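Local coordinates for type IV pilus biogenesis factor PilY1 (Pseudomonas aeruginosa, PDB 3HX6), which primes type IV pilus assembly, functions in twitching motility and host-cell adhesion, and binds calcium, whose uptake and release seem to regulate pilus retraction, at residues 266-270 / 373-379; 310-316 / 381-387; 370-374 / 429-433. The protein carries 3 engineered substitutions. All coordinates share one frame; numbering follows the deposited sequence.

Contact 1: residues 266-270 / 373-379. With CA (calcium ion), chain C.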
ATOM      1  N   ASP A 266      13.061 -13.439  20.874  1.00 12.38           N
ATOM      2  CA  ASP A 266      13.396 -13.591  22.286  1.00 12.72           C
ATOM      3  C   ASP A 266      12.621 -14.702  22.979  1.00 13.48           C
ATOM      4  O   ASP A 266      13.165 -15.388  23.846  1.00 14.68           O
ATOM      5  CB  ASP A 266      13.162 -12.272  23.007  1.00 11.58           C
ATOM      6  CG  ASP A 266      13.898 -11.126  22.353  1.00 13.07           C
ATOM      7  OD1 ASP A 266      15.136 -11.227  22.209  1.00 12.04           O
ATOM      8  OD2 ASP A 266      13.243 -10.132  21.984  1.00 12.04           O
ATOM      9  N   TYR A 267      11.357 -14.871  22.597  1.00 13.13           N
ATOM     10  CA  TYR A 267      10.496 -15.910  23.159  1.00 14.31           C
ATOM     11  C   TYR A 267       9.710 -16.557  22.032  1.00 13.11           C
ATOM     12  O   TYR A 267       9.608 -16.013  20.936  1.00 13.28           O
ATOM     13  CB  TYR A 267       9.456 -15.324  24.121  1.00 15.30           C
ATOM     14  CG  TYR A 267       9.986 -14.572  25.317  1.00 16.51           C
ATOM     15  CD1 TYR A 267      10.568 -15.243  26.391  1.00 15.12           C
ATOM     16  CD2 TYR A 267       9.855 -13.186  25.395  1.00 15.71           C
ATOM     17  CE1 TYR A 267      11.001 -14.553  27.517  1.00 16.71           C
ATOM     18  CE2 TYR A 267      10.282 -12.487  26.514  1.00 16.42           C
ATOM     19  CZ  TYR A 267      10.852 -13.173  27.569  1.00 15.62           C
ATOM     20  OH  TYR A 267      11.267 -12.473  28.668  1.00 18.59           O
ATOM     21  N   ALA A 268       9.126 -17.709  22.328  1.00 13.15           N
ATOM     22  CA  ALA A 268       8.292 -18.412  21.372  1.00 13.39           C
ATOM     23  C   ALA A 268       7.095 -18.877  22.184  1.00 14.64           C
ATOM     24  O   ALA A 268       7.243 -19.279  23.339  1.00 13.83           O
ATOM     25  CB  ALA A 268       9.034 -19.618  20.776  1.00 12.95           C
ATOM     26  N   TYR A 269       5.912 -18.783  21.592  1.00 13.67           N
ATOM     27  CA  TYR A 269       4.686 -19.219  22.245  1.00 13.13           C
ATOM     28  C   TYR A 269       4.034 -20.233  21.315  1.00 13.52           C
ATOM     29  O   TYR A 269       3.974 -20.023  20.105  1.00 12.17           O
ATOM     30  CB  TYR A 269       3.718 -18.053  22.455  1.00 11.90           C
ATOM     31  CG  TYR A 269       4.177 -17.009  23.445  1.00 11.19           C
ATOM     32  CD1 TYR A 269       5.064 -15.999  23.071  1.00 11.22           C
ATOM     33  CD2 TYR A 269       3.672 -16.995  24.744  1.00 10.90           C
ATOM     34  CE1 TYR A 269       5.426 -14.984  23.970  1.00 11.80           C
ATOM     35  CE2 TYR A 269       4.029 -15.994  25.648  1.00 10.22           C
ATOM     36  CZ  TYR A 269       4.901 -14.989  25.253  1.00 13.86           C
ATOM     37  OH  TYR A 269       5.218 -13.971  26.131  1.00 11.58           O
ATOM     38  N   ALA A 270       3.545 -21.330  21.875  1.00 12.07           N
ATOM     39  CA  ALA A 270       2.914 -22.354  21.060  1.00 11.50           C
ATOM     40  C   ALA A 270       1.964 -23.219  21.875  1.00 11.41           C
ATOM     41  O   ALA A 270       2.263 -23.586  23.010  1.00 11.39           O
ATOM     42  CB  ALA A 270       3.999 -23.235  20.407  1.00 10.73           C
ATOM     43  N   ASP A 373       0.559 -12.347  29.976  1.00 10.91           N
ATOM     44  CA  ASP A 373       1.882 -12.848  30.334  1.00 12.50           C
ATOM     45  C   ASP A 373       2.544 -11.583  30.882  1.00 11.50           C
ATOM     46  O   ASP A 373       2.868 -10.681  30.121  1.00 10.91           O
ATOM     47  CB  ASP A 373       2.652 -13.330  29.100  1.00 12.25           C
ATOM     48  CG  ASP A 373       4.016 -13.894  29.454  1.00 15.14           C
ATOM     49  OD1 ASP A 373       4.445 -13.725  30.620  1.00 15.51           O
ATOM     50  OD2 ASP A 373       4.665 -14.499  28.571  1.00 12.99           O
ATOM     51  N   GLN A 374       2.729 -11.509  32.198  1.00 13.92           N
ATOM     52  CA  GLN A 374       3.313 -10.316  32.810  1.00 16.81           C
ATOM     53  C   GLN A 374       4.828 -10.340  32.951  1.00 17.61           C
ATOM     54  O   GLN A 374       5.421  -9.387  33.460  1.00 17.75           O
ATOM     55  CB  GLN A 374       2.714 -10.096  34.197  1.00 17.38           C
ATOM     56  CG  GLN A 374       1.216 -10.251  34.270  1.00 17.53           C
ATOM     57  CD  GLN A 374       0.677  -9.815  35.615  1.00 20.11           C
ATOM     58  OE1 GLN A 374      -0.338 -10.318  36.083  1.00 23.67           O
ATOM     59  NE2 GLN A 374       1.355  -8.863  36.238  1.00 20.32           N
ATOM     60  N   GLN A 375       5.455 -11.416  32.498  1.00 16.14           N
ATOM     61  CA  GLN A 375       6.905 -11.561  32.627  1.00 18.46           C
ATOM     62  C   GLN A 375       7.569 -11.643  31.262  1.00 18.61           C
ATOM     63  O   GLN A 375       8.173 -12.652  30.924  1.00 18.21           O
ATOM     64  CB  GLN A 375       7.211 -12.830  33.421  1.00 15.83           C
ATOM     65  CG  GLN A 375       6.492 -12.892  34.757  1.00 16.97           C
ATOM     66  CD  GLN A 375       6.730 -14.206  35.476  1.00 18.59           C
ATOM     67  OE1 GLN A 375       6.143 -15.236  35.134  1.00 21.25           O
ATOM     68  NE2 GLN A 375       7.608 -14.181  36.465  1.00 18.00           N
ATOM     69  N   THR A 376       7.470 -10.565  30.491  1.00 19.65           N
ATOM     70  CA  THR A 376       8.016 -10.533  29.139  1.00 18.88           C
ATOM     71  C   THR A 376       9.185  -9.568  28.964  1.00 18.26           C
ATOM     72  O   THR A 376       9.491  -9.157  27.849  1.00 18.91           O
ATOM     73  CB  THR A 376       6.917 -10.139  28.138  1.00 17.35           C
ATOM     74  OG1 THR A 376       6.440  -8.826  28.460  1.00 17.46           O
ATOM     75  CG2 THR A 376       5.745 -11.124  28.210  1.00 12.98           C
ATOM     76  N   LYS A 377       9.840  -9.215  30.060  1.00 19.69           N
ATOM     77  CA  LYS A 377      10.965  -8.294  29.990  1.00 22.12           C
ATOM     78  C   LYS A 377      12.273  -8.993  30.337  1.00 22.33           C
ATOM     79  O   LYS A 377      13.203  -8.380  30.866  1.00 22.09           O
ATOM     80  CB  LYS A 377      10.730  -7.111  30.929  1.00 26.51           C
ATOM     81  CG  LYS A 377      11.130  -5.767  30.338  1.00 32.28           C
ATOM     82  CD  LYS A 377      10.301  -4.639  30.940  1.00 37.21           C
ATOM     83  CE  LYS A 377      10.550  -4.478  32.433  1.00 40.40           C
ATOM     84  NZ  LYS A 377      11.896  -3.905  32.712  1.00 45.99           N
ATOM     85  N   GLY A 378      12.339 -10.284  30.034  1.00 20.90           N
ATOM     86  CA  GLY A 378      13.550 -11.038  30.297  1.00 20.01           C
ATOM     87  C   GLY A 378      13.749 -11.503  31.729  1.00 21.03           C
ATOM     88  O   GLY A 378      14.827 -11.981  32.070  1.00 20.67           O
ATOM     89  N   GLU A 379      12.730 -11.360  32.572  1.00 21.38           N
ATOM     90  CA  GLU A 379      12.843 -11.817  33.954  1.00 22.93           C
ATOM     91  C   GLU A 379      13.061 -13.329  33.941  1.00 22.79           C
ATOM     92  O   GLU A 379      12.707 -14.002  32.971  1.00 22.84           O
ATOM     93  CB  GLU A 379      11.564 -11.501  34.742  1.00 23.55           C
ATOM     94  CG  GLU A 379      11.131 -10.044  34.674  1.00 25.66           C
ATOM     95  CD  GLU A 379      10.130  -9.775  33.566  1.00 25.82           C
ATOM     96  OE1 GLU A 379      10.163 -10.482  32.537  1.00 23.87           O
ATOM     97  OE2 GLU A 379       9.317  -8.840  33.721  1.00 29.08           O
TER
HETATM   98 CA    CA C   1      14.930  -9.301  20.386  1.00 20.24          CA
HETATM   99  O   HOH W   1      10.783 -13.538  30.946  1.00 16.82           O
HETATM  100  O   HOH W   2      17.275  -9.418  20.897  1.00 22.38           O
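Tyr267 and Tyr269 both carry CG anti to their carbonyl carbons and reach the loop 373-379, where Asp373, with its carboxylate swung opposite its own backbone N (chi1 -178°), comes out to meet the second ring. Both segments belong to the beta-propeller domain: strand 267-272 is an inner strand of a four-stranded antiparallel blade, and the loop leaves strand 367-373 of the neighbouring sheet. The case illustrates how phenol hydroxyls can tie a strand to a loop. Tyr267 OH accepts the N-H of Gly378 at 2.8 Å and gives its own proton to a water 2.6 Å away. That water donates in turn to Gln375 O and Glu379 O, so one hydroxyl reaches three backbone atoms of the loop, one directly and two through the water. Tyr269 OH donates to Asp373 OD2 at 2.6 Å from the anti side, tilted out of the carboxylate plane, which stands steeply, 76°, to the ring. Arg279 forms a salt bridge to the same OD2 and a cation-pi contact with Tyr267. Asp373 OD1 takes Gln375 N in an Asx turn, holding the carboxylate from its other oxygen. Just before Tyr267 in the chain, Asp266 shares with it a classic beta bulge facing Ala257. Asp266 joins Asp258, Asn260, Asp262, the backbone O of Val264 and a water around the calcium ion, gripping it with both oxygens, OD1 at 2.7 Å and OD2 at 2.5 Å.

Contact 2: residues 310-316 / 381-387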
ATOM      1  N   PHE A 310       8.839 -20.495  32.474  1.00 15.71           N
ATOM      2  CA  PHE A 310       8.100 -20.768  33.695  1.00 16.29           C
ATOM      3  C   PHE A 310       8.453 -22.097  34.355  1.00 16.89           C
ATOM      4  O   PHE A 310       7.592 -22.740  34.957  1.00 17.89           O
ATOM      5  CB  PHE A 310       6.607 -20.737  33.364  1.00 15.33           C
ATOM      6  CG  PHE A 310       6.206 -19.568  32.495  1.00 15.46           C
ATOM      7  CD1 PHE A 310       5.297 -19.733  31.458  1.00 12.75           C
ATOM      8  CD2 PHE A 310       6.738 -18.302  32.720  1.00 11.98           C
ATOM      9  CE1 PHE A 310       4.928 -18.652  30.659  1.00 15.44           C
ATOM     10  CE2 PHE A 310       6.372 -17.215  31.925  1.00 13.67           C
ATOM     11  CZ  PHE A 310       5.470 -17.388  30.897  1.00 11.89           C
ATOM     12  N   GLY A 311       9.708 -22.509  34.229  1.00 17.44           N
ATOM     13  CA  GLY A 311      10.143 -23.756  34.834  1.00 16.41           C
ATOM     14  C   GLY A 311       9.504 -25.004  34.261  1.00 16.82           C
ATOM     15  O   GLY A 311       9.584 -26.076  34.862  1.00 16.97           O
ATOM     16  N   GLY A 312       8.873 -24.888  33.098  1.00 16.80           N
ATOM     17  CA  GLY A 312       8.238 -26.057  32.514  1.00 15.72           C
ATOM     18  C   GLY A 312       6.728 -26.025  32.664  1.00 15.82           C
ATOM     19  O   GLY A 312       6.032 -26.936  32.227  1.00 16.16           O
ATOM     20  N   GLN A 313       6.223 -24.975  33.302  1.00 15.22           N
ATOM     21  CA  GLN A 313       4.788 -24.811  33.486  1.00 15.78           C
ATOM     22  C   GLN A 313       4.251 -24.052  32.278  1.00 16.39           C
ATOM     23  O   GLN A 313       4.884 -23.110  31.800  1.00 16.30           O
ATOM     24  CB  GLN A 313       4.497 -23.988  34.742  1.00 17.05           C
ATOM     25  CG  GLN A 313       3.008 -23.851  35.067  1.00 19.00           C
ATOM     26  CD  GLN A 313       2.739 -22.778  36.111  1.00 22.21           C
ATOM     27  OE1 GLN A 313       3.654 -22.335  36.817  1.00 21.25           O
ATOM     28  NE2 GLN A 313       1.481 -22.359  36.219  1.00 19.46           N
ATOM     29  N   PRO A 314       3.080 -24.451  31.763  1.00 16.94           N
ATOM     30  CA  PRO A 314       2.530 -23.740  30.606  1.00 15.94           C
ATOM     31  C   PRO A 314       1.912 -22.423  31.065  1.00 16.68           C
ATOM     32  O   PRO A 314       1.497 -22.291  32.220  1.00 16.04           O
ATOM     33  CB  PRO A 314       1.488 -24.718  30.066  1.00 17.98           C
ATOM     34  CG  PRO A 314       0.983 -25.381  31.337  1.00 18.36           C
ATOM     35  CD  PRO A 314       2.269 -25.637  32.099  1.00 16.00           C
ATOM     36  N   LEU A 315       1.868 -21.441  30.173  1.00 15.67           N
ATOM     37  CA  LEU A 315       1.277 -20.154  30.518  1.00 14.35           C
ATOM     38  C   LEU A 315      -0.186 -20.374  30.881  1.00 13.29           C
ATOM     39  O   LEU A 315      -0.739 -19.690  31.746  1.00 12.78           O
ATOM     40  CB  LEU A 315       1.340 -19.200  29.321  1.00 13.17           C
ATOM     41  CG  LEU A 315       0.731 -17.809  29.518  1.00 11.52           C
ATOM     42  CD1 LEU A 315       1.681 -16.946  30.366  1.00 11.75           C
ATOM     43  CD2 LEU A 315       0.512 -17.156  28.164  1.00 11.31           C
ATOM     44  N   TYR A 316      -0.798 -21.345  30.213  1.00 13.97           N
ATOM     45  CA  TYR A 316      -2.211 -21.638  30.401  1.00 13.79           C
ATOM     46  C   TYR A 316      -2.549 -23.028  29.847  1.00 14.38           C
ATOM     47  O   TYR A 316      -1.829 -23.563  29.001  1.00 12.84           O
ATOM     48  CB  TYR A 316      -3.019 -20.564  29.654  1.00 14.08           C
ATOM     49  CG  TYR A 316      -4.500 -20.546  29.936  1.00 15.23           C
ATOM     50  CD1 TYR A 316      -5.408 -21.187  29.088  1.00 14.87           C
ATOM     51  CD2 TYR A 316      -4.997 -19.904  31.072  1.00 15.11           C
ATOM     52  CE1 TYR A 316      -6.784 -21.187  29.371  1.00 15.43           C
ATOM     53  CE2 TYR A 316      -6.361 -19.898  31.361  1.00 15.31           C
ATOM     54  CZ  TYR A 316      -7.246 -20.537  30.513  1.00 15.91           C
ATOM     55  OH  TYR A 316      -8.590 -20.519  30.818  1.00 17.64           O
ATOM     56  N   ALA A 381      11.474 -15.521  35.410  1.00 19.89           N
ATOM     57  CA  ALA A 381      10.164 -16.143  35.258  1.00 19.07           C
ATOM     58  C   ALA A 381      10.229 -17.639  35.544  1.00 19.69           C
ATOM     59  O   ALA A 381       9.920 -18.457  34.675  1.00 19.48           O
ATOM     60  CB  ALA A 381       9.634 -15.909  33.842  1.00 16.93           C
ATOM     61  N   GLY A 382      10.623 -17.988  36.765  1.00 19.92           N
ATOM     62  CA  GLY A 382      10.733 -19.386  37.143  1.00 19.17           C
ATOM     63  C   GLY A 382       9.389 -20.080  37.184  1.00 20.83           C
ATOM     64  O   GLY A 382       9.308 -21.310  37.205  1.00 20.71           O
ATOM     65  N   SER A 383       8.326 -19.285  37.197  1.00 20.74           N
ATOM     66  CA  SER A 383       6.976 -19.826  37.223  1.00 20.48           C
ATOM     67  C   SER A 383       6.022 -18.787  36.663  1.00 19.25           C
ATOM     68  O   SER A 383       6.433 -17.702  36.246  1.00 17.16           O
ATOM     69  CB  SER A 383       6.569 -20.179  38.656  1.00 23.00           C
ATOM     70  OG  SER A 383       6.664 -19.041  39.494  1.00 24.03           O
ATOM     71  N   THR A 384       4.743 -19.128  36.656  1.00 17.63           N
ATOM     72  CA  THR A 384       3.731 -18.216  36.151  1.00 16.78           C
ATOM     73  C   THR A 384       2.408 -18.560  36.825  1.00 18.08           C
ATOM     74  O   THR A 384       2.165 -19.715  37.195  1.00 19.23           O
ATOM     75  CB  THR A 384       3.603 -18.341  34.611  1.00 14.99           C
ATOM     76  OG1 THR A 384       2.752 -17.307  34.110  1.00 14.04           O
ATOM     77  CG2 THR A 384       3.030 -19.697  34.231  1.00 12.06           C
ATOM     78  N   PRO A 385       1.536 -17.562  37.003  1.00 17.54           N
ATOM     79  CA  PRO A 385       0.243 -17.808  37.645  1.00 19.88           C
ATOM     80  C   PRO A 385      -0.537 -18.924  36.955  1.00 23.34           C
ATOM     81  O   PRO A 385      -0.529 -19.035  35.725  1.00 23.23           O
ATOM     82  CB  PRO A 385      -0.459 -16.458  37.528  1.00 20.37           C
ATOM     83  CG  PRO A 385       0.692 -15.478  37.608  1.00 20.90           C
ATOM     84  CD  PRO A 385       1.710 -16.132  36.693  1.00 18.03           C
ATOM     85  N   ARG A 386      -1.196 -19.762  37.747  1.00 23.72           N
ATOM     86  CA  ARG A 386      -1.996 -20.837  37.179  1.00 25.92           C
ATOM     87  C   ARG A 386      -3.400 -20.259  37.081  1.00 26.60           C
ATOM     88  O   ARG A 386      -4.014 -19.937  38.097  1.00 26.54           O
ATOM     89  CB  ARG A 386      -1.990 -22.061  38.090  1.00 30.04           C
ATOM     90  CG  ARG A 386      -2.608 -23.285  37.440  1.00 32.33           C
ATOM     91  CD  ARG A 386      -2.845 -24.378  38.442  1.00 39.79           C
ATOM     92  NE  ARG A 386      -3.495 -25.524  37.820  1.00 46.55           N
ATOM     93  CZ  ARG A 386      -3.905 -26.599  38.482  1.00 48.09           C
ATOM     94  NH1 ARG A 386      -3.732 -26.677  39.796  1.00 50.52           N
ATOM     95  NH2 ARG A 386      -4.489 -27.593  37.828  1.00 49.17           N
ATOM     96  N   LEU A 387      -3.897 -20.116  35.856  1.00 25.58           N
ATOM     97  CA  LEU A 387      -5.207 -19.529  35.637  1.00 23.89           C
ATOM     98  C   LEU A 387      -6.253 -20.483  35.100  1.00 22.20           C
ATOM     99  O   LEU A 387      -5.948 -21.526  34.520  1.00 20.37           O
ATOM    100  CB  LEU A 387      -5.106 -18.336  34.680  1.00 25.83           C
ATOM    101  CG  LEU A 387      -4.196 -17.156  35.027  1.00 25.91           C
ATOM    102  CD1 LEU A 387      -4.608 -16.564  36.359  1.00 23.20           C
ATOM    103  CD2 LEU A 387      -2.762 -17.610  35.075  1.00 29.53           C
TER
HETATM  104  O   HOH W   3      11.297 -18.817  32.163  1.00 21.34           O
HETATM  105  O   HOH W   4       0.172 -17.638  33.600  1.00 16.29           O
HETATM  106  O   HOH W   5      -2.193 -20.796  33.833  1.00 18.80           O
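Leu315 O takes protons from two waters, at 2.9 and 2.8 Å, and each of them also donates to Pro385 O across the contact. One water accepts from Thr384 OG1 and the other from Leu387 N, so two carbonyl oxygens that cannot bond each other directly are joined through solvent. Next to this bridge, the extended side chain of Gln313, with CG anti to the backbone N (chi1 -176°), lays its amide against the main chain of Thr384. NE2 donates to Thr384 O at 2.9 Å and OE1 accepts Thr384 N at 3.4 Å; both bonds are weak, and OE1 also lies 3.0 Å from Thr384 O, an acceptor it cannot bond. Segment 310-316 belongs to the bulged outermost strand of a propeller blade, with Leu315 and Tyr316 both facing Leu277 in a classic beta bulge, and the loop 381-387 runs alongside it. Thr384 also makes the apolar contact with Phe310: its CB sits over one face of the ring, 3.7 Å from the centroid and 16° off the normal, a CH-pi contact. Ala381 CB packs on Phe310 CD2 at 3.9 Å. Farther along, Leu387 CB abuts the edge of the Tyr316 ring in its plane, 3.9 Å from CE2.

Contact 3: residues 370-374 / 429-433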
ATOM      1  N   GLY A 370      -7.414 -14.831  25.761  1.00 11.99           N
ATOM      2  CA  GLY A 370      -6.504 -13.707  25.829  1.00 10.94           C
ATOM      3  C   GLY A 370      -5.899 -13.810  27.220  1.00 13.62           C
ATOM      4  O   GLY A 370      -6.550 -13.463  28.203  1.00 11.64           O
ATOM      5  N   ILE A 371      -4.661 -14.294  27.313  1.00 13.79           N
ATOM      6  CA  ILE A 371      -3.997 -14.466  28.603  1.00 13.15           C
ATOM      7  C   ILE A 371      -2.852 -13.481  28.840  1.00 12.88           C
ATOM      8  O   ILE A 371      -1.982 -13.300  27.998  1.00 10.23           O
ATOM      9  CB  ILE A 371      -3.427 -15.894  28.746  1.00 12.19           C
ATOM     10  CG1 ILE A 371      -4.543 -16.924  28.570  1.00 13.24           C
ATOM     11  CG2 ILE A 371      -2.758 -16.050  30.114  1.00 14.49           C
ATOM     12  CD1 ILE A 371      -5.661 -16.815  29.586  1.00  7.29           C
ATOM     13  N   TRP A 372      -2.841 -12.865  30.012  1.00 12.40           N
ATOM     14  CA  TRP A 372      -1.802 -11.900  30.334  1.00 13.48           C
ATOM     15  C   TRP A 372      -0.492 -12.548  30.765  1.00 12.54           C
ATOM     16  O   TRP A 372      -0.441 -13.236  31.777  1.00 14.61           O
ATOM     17  CB  TRP A 372      -2.289 -10.972  31.444  1.00 14.17           C
ATOM     18  CG  TRP A 372      -1.413  -9.784  31.704  1.00 17.16           C
ATOM     19  CD1 TRP A 372      -0.318  -9.391  30.986  1.00 16.73           C
ATOM     20  CD2 TRP A 372      -1.604  -8.791  32.718  1.00 15.70           C
ATOM     21  NE1 TRP A 372       0.179  -8.215  31.488  1.00 15.84           N
ATOM     22  CE2 TRP A 372      -0.592  -7.822  32.550  1.00 16.89           C
ATOM     23  CE3 TRP A 372      -2.538  -8.625  33.750  1.00 17.63           C
ATOM     24  CZ2 TRP A 372      -0.485  -6.695  33.379  1.00 17.79           C
ATOM     25  CZ3 TRP A 372      -2.432  -7.503  34.579  1.00 17.50           C
ATOM     26  CH2 TRP A 372      -1.411  -6.555  34.385  1.00 17.38           C
ATOM     27  N   ASP A 373       0.559 -12.347  29.976  1.00 10.91           N
ATOM     28  CA  ASP A 373       1.882 -12.848  30.334  1.00 12.50           C
ATOM     29  C   ASP A 373       2.544 -11.583  30.882  1.00 11.50           C
ATOM     30  O   ASP A 373       2.868 -10.681  30.121  1.00 10.91           O
ATOM     31  CB  ASP A 373       2.652 -13.330  29.100  1.00 12.25           C
ATOM     32  CG  ASP A 373       4.016 -13.894  29.454  1.00 15.14           C
ATOM     33  OD1 ASP A 373       4.445 -13.725  30.620  1.00 15.51           O
ATOM     34  OD2 ASP A 373       4.665 -14.499  28.571  1.00 12.99           O
ATOM     35  N   GLN A 374       2.729 -11.509  32.198  1.00 13.92           N
ATOM     36  CA  GLN A 374       3.313 -10.316  32.810  1.00 16.81           C
ATOM     37  C   GLN A 374       4.828 -10.340  32.951  1.00 17.61           C
ATOM     38  O   GLN A 374       5.421  -9.387  33.460  1.00 17.75           O
ATOM     39  CB  GLN A 374       2.714 -10.096  34.197  1.00 17.38           C
ATOM     40  CG  GLN A 374       1.216 -10.251  34.270  1.00 17.53           C
ATOM     41  CD  GLN A 374       0.677  -9.815  35.615  1.00 20.11           C
ATOM     42  OE1 GLN A 374      -0.338 -10.318  36.083  1.00 23.67           O
ATOM     43  NE2 GLN A 374       1.355  -8.863  36.238  1.00 20.32           N
ATOM     44  N   THR A 429      -2.886  -8.195  40.670  1.00 29.97           N
ATOM     45  CA  THR A 429      -3.652  -8.674  39.523  1.00 28.13           C
ATOM     46  C   THR A 429      -5.041  -9.195  39.874  1.00 26.98           C
ATOM     47  O   THR A 429      -5.194 -10.029  40.764  1.00 25.22           O
ATOM     48  CB  THR A 429      -2.900  -9.808  38.795  1.00 28.44           C
ATOM     49  OG1 THR A 429      -1.616  -9.335  38.376  1.00 29.40           O
ATOM     50  CG2 THR A 429      -3.689 -10.282  37.574  1.00 26.64           C
ATOM     51  N   LYS A 430      -6.051  -8.706  39.163  1.00 25.64           N
ATOM     52  CA  LYS A 430      -7.412  -9.170  39.385  1.00 25.88           C
ATOM     53  C   LYS A 430      -7.729 -10.171  38.273  1.00 24.05           C
ATOM     54  O   LYS A 430      -7.524 -11.369  38.442  1.00 24.42           O
ATOM     55  CB  LYS A 430      -8.401  -8.002  39.361  1.00 28.83           C
ATOM     56  CG  LYS A 430      -9.810  -8.421  39.750  1.00 33.20           C
ATOM     57  CD  LYS A 430     -10.738  -7.230  39.904  1.00 37.23           C
ATOM     58  CE  LYS A 430     -12.159  -7.689  40.207  1.00 41.28           C
ATOM     59  NZ  LYS A 430     -12.702  -8.570  39.126  1.00 42.28           N
ATOM     60  N   GLN A 431      -8.225  -9.696  37.134  1.00 20.45           N
ATOM     61  CA  GLN A 431      -8.497 -10.607  36.026  1.00 18.32           C
ATOM     62  C   GLN A 431      -7.217 -10.700  35.204  1.00 17.71           C
ATOM     63  O   GLN A 431      -6.531  -9.704  35.001  1.00 17.18           O
ATOM     64  CB  GLN A 431      -9.665 -10.099  35.169  1.00 18.10           C
ATOM     65  CG  GLN A 431     -11.027 -10.261  35.847  1.00 16.91           C
ATOM     66  CD  GLN A 431     -12.174  -9.710  35.026  1.00 18.84           C
ATOM     67  OE1 GLN A 431     -12.158  -8.549  34.622  1.00 21.56           O
ATOM     68  NE2 GLN A 431     -13.183 -10.538  34.780  1.00 17.70           N
ATOM     69  N   SER A 432      -6.872 -11.899  34.750  1.00 18.02           N
ATOM     70  CA  SER A 432      -5.648 -12.052  33.978  1.00 17.83           C
ATOM     71  C   SER A 432      -5.900 -12.196  32.494  1.00 17.39           C
ATOM     72  O   SER A 432      -4.991 -12.519  31.727  1.00 16.36           O
ATOM     73  CB  SER A 432      -4.849 -13.247  34.483  1.00 17.45           C
ATOM     74  OG  SER A 432      -4.330 -12.969  35.771  1.00 22.24           O
ATOM     75  N   GLY A 433      -7.134 -11.947  32.080  1.00 17.13           N
ATOM     76  CA  GLY A 433      -7.434 -12.056  30.669  1.00 16.47           C
ATOM     77  C   GLY A 433      -8.904 -12.189  30.351  1.00 15.48           C
ATOM     78  O   GLY A 433      -9.775 -11.712  31.088  1.00 14.74           O
TER
HETATM   79  O   HOH W   6      -1.655 -13.086  35.561  1.00 20.29           O
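The indole of Trp372 turns an edge to Gln431 O, which lies near the ring plane 4.3 Å from CE3, while Gln374 CG sits over the centre of one face, 3.4 Å above it. His337 stacks on the indole and Trp422 meets it edge-to-face; Trp372 NE1 donates to Lys341 O. The fold of Gln374 over the ring (chi1 -45°) sends its extended chain toward Thr429, which approaches from the opposite direction. Thr429 OG1 donates to Gln374 OE1 at 2.8 Å, in the carbonyl plane and on a lone pair. A water donates to the same OE1 at 3.1 Å and links it to Ser432 OG. Alongside these side-chain contacts the backbones pair where the end of strand 367-373 meets the start of strand 433-437, its antiparallel neighbour in the large mixed sheet. Trp372 N donates to Ser432 O at 2.8 Å, with the donor nearly along the C=O axis (172°), and Ile371 faces Gly433 as a non-hydrogen-bonded pair. Gly433 CA comes within 3.0 Å of Gly370 O in a CA-H...O contact, at backbone angles that call for glycine. With the oxygen toward Thr429, Gln374 OE1 takes two donors, consistent with the modelled amide orientation.

Contacts 1 and 3, whose centres lie about 13 Å apart, share Asp373 and Gln374, and Asp373 OD2 also touches Phe310 CZ of contact 2 at 3.8 Å. The centre of contact 2 is about 11 Å from that of contact 1 and about 12 Å from that of contact 3. Contacts 2 and 3 also meet through Tyr316 CD2 and Ile371 CD1, 3.5 Å apart, and through Leu387 CD1 and Ser432 OG at 3.7 Å. Of the three contacts, contact 1 alone carries a calcium ligand, Asp266; the side chain of Ala381 in contact 2 lies about 12 Å from that of Asp266, and contact 3 stands away from the site.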